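PDB 2VUP: glutathione peroxidase-like protein from Trypanosoma brucei, which probably reduces hydroperoxides as a tryparedoxin-dependent peroxidase of the glutathione peroxidase family. Local coordinates for residues D35-P40 with E102-V107. Residues are numbered along the deposited sequence; the frame is centred on the assembly and turned at random.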
# COMPACT_ATOMS: atom_id res chain seq x y z
N ASP A 35 3.10 12.63 1.89
CA ASP A 35 2.28 12.10 2.97
C ASP A 35 0.96 12.85 3.04
O ASP A 35 0.74 13.82 2.30
CB ASP A 35 3.03 12.11 4.31
CG ASP A 35 3.29 13.51 4.84
OD1 ASP A 35 2.73 14.49 4.31
OD2 ASP A 35 4.05 13.62 5.83
N ALA A 36 0.07 12.40 3.91
CA ALA A 36 -1.27 12.97 4.03
C ALA A 36 -1.26 14.45 4.44
O ALA A 36 -2.25 15.16 4.27
CB ALA A 36 -2.13 12.15 5.00
N ASP A 37 -0.12 14.91 4.97
CA ASP A 37 0.08 16.32 5.32
C ASP A 37 0.68 17.14 4.17
O ASP A 37 1.00 18.32 4.36
CB ASP A 37 0.99 16.43 6.55
CG ASP A 37 0.26 16.09 7.84
OD1 ASP A 37 -0.91 16.53 8.00
OD2 ASP A 37 0.84 15.40 8.69
N HIS A 38 0.80 16.52 3.00
CA HIS A 38 1.31 17.17 1.78
C HIS A 38 2.76 17.68 1.87
O HIS A 38 3.15 18.60 1.16
CB HIS A 38 0.35 18.25 1.26
CG HIS A 38 -1.03 17.72 0.97
ND1 HIS A 38 -2.13 18.07 1.72
CD2 HIS A 38 -1.46 16.83 0.05
CE1 HIS A 38 -3.19 17.43 1.26
NE2 HIS A 38 -2.81 16.67 0.24
N LYS A 39 3.54 17.07 2.76
CA LYS A 39 4.99 17.22 2.73
C LYS A 39 5.62 15.94 2.18
O LYS A 39 5.02 14.86 2.26
CB LYS A 39 5.56 17.56 4.12
CG LYS A 39 5.09 16.66 5.25
CD LYS A 39 5.76 17.00 6.58
CE LYS A 39 4.95 16.48 7.75
NZ LYS A 39 4.91 15.00 7.87
N PRO A 40 6.83 16.05 1.59
CA PRO A 40 7.56 14.88 1.10
C PRO A 40 7.77 13.86 2.21
O PRO A 40 8.16 14.23 3.32
CB PRO A 40 8.89 15.47 0.63
CG PRO A 40 8.56 16.89 0.27
CD PRO A 40 7.57 17.30 1.32
N GLU A 102 -9.57 14.25 6.92
CA GLU A 102 -10.76 13.44 7.21
C GLU A 102 -10.42 11.96 7.18
O GLU A 102 -10.86 11.19 8.04
CB GLU A 102 -11.89 13.76 6.23
CG GLU A 102 -12.63 15.04 6.55
CD GLU A 102 -13.34 15.66 5.36
OE1 GLU A 102 -13.08 15.25 4.20
OE2 GLU A 102 -14.15 16.58 5.58
N ILE A 103 -9.62 11.56 6.18
CA ILE A 103 -9.15 10.19 6.06
C ILE A 103 -8.28 9.81 7.26
O ILE A 103 -8.49 8.76 7.88
CB ILE A 103 -8.39 9.95 4.72
CG1 ILE A 103 -9.33 10.11 3.52
CG2 ILE A 103 -7.74 8.57 4.69
CD1 ILE A 103 -8.64 10.56 2.24
N LYS A 104 -7.31 10.66 7.60
CA LYS A 104 -6.45 10.46 8.77
C LYS A 104 -7.26 10.19 10.04
O LYS A 104 -6.95 9.27 10.80
CB LYS A 104 -5.53 11.66 8.99
CG LYS A 104 -4.22 11.59 8.22
CD LYS A 104 -3.64 12.98 7.93
CE LYS A 104 -2.96 13.63 9.13
NZ LYS A 104 -3.80 14.70 9.74
N GLU A 105 -8.31 10.99 10.25
CA GLU A 105 -9.14 10.86 11.45
C GLU A 105 -9.96 9.57 11.46
O GLU A 105 -9.91 8.81 12.43
CB GLU A 105 -10.04 12.09 11.63
CG GLU A 105 -10.52 12.30 13.07
CD GLU A 105 -9.37 12.42 14.07
OE1 GLU A 105 -8.67 13.46 14.06
OE2 GLU A 105 -9.17 11.48 14.87
N PHE A 106 -10.69 9.32 10.38
CA PHE A 106 -11.49 8.10 10.22
C PHE A 106 -10.67 6.84 10.50
O PHE A 106 -11.08 5.96 11.27
CB PHE A 106 -12.09 8.07 8.80
CG PHE A 106 -12.70 6.74 8.42
CD1 PHE A 106 -14.02 6.44 8.76
CD2 PHE A 106 -11.97 5.81 7.69
CE1 PHE A 106 -14.59 5.22 8.40
CE2 PHE A 106 -12.53 4.58 7.32
CZ PHE A 106 -13.84 4.29 7.68
N VAL A 107 -9.50 6.77 9.87
CA VAL A 107 -8.61 5.61 9.91
C VAL A 107 -8.09 5.31 11.33
O VAL A 107 -8.00 4.14 11.73
CB VAL A 107 -7.46 5.80 8.89
CG1 VAL A 107 -6.29 4.86 9.15
CG2 VAL A 107 -7.99 5.63 7.47
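Lys104 reaches out from helix 100-111 and lays its aliphatic chain against the methyl group of Ala36, and this one side chain makes every contact between the two segments. CD of Lys104 sits 3.4 Å from CB of Ala36, tighter than an ordinary carbon-carbon contact, while CG of Lys104 follows at 3.9 Å from the same methyl. Where it passes the methyl the chain bends twice, at chi3 (77°) and chi4 (-104°), which carries CE and NZ toward Asp37.

The electrostatic part is loose. NZ of Lys104 stays 3.8 Å from OD1 of Asp37, a long salt bridge with no hydrogen bond in it, and CE of Lys104 lies 3.7 Å from OD1 of Asp37, so the oxygen meets the last methylene as much as the charge. The two side chains cross at about a right angle. With CG of Asp37 anti to its carbonyl carbon (chi1 -76°), OD1 faces the end of Lys104.

Within 35-40 the bonding is much firmer. Asp35 to His38 form a type I beta turn, closed by His38 N to Asp35 O at 2.8 Å. OD1 of Asp35 takes Lys39 N at 3.1 Å from above the carboxylate plane, plus a weak bond from Asp37 N, and OD2 offers its syn lone pair to Lys39 NZ at 2.6 Å in a salt bridge. A weak bond from His38 NE2 to Glu100 OE2 adds a second link to the helix.

All this lies away from the predicted active-site Cys60: it is partly buried packing of a beta turn, in the loop before strand 51-56, on a helix of the thioredoxin-like fold of glutathione peroxidases, with Ala36 buried and Asp37 exposed.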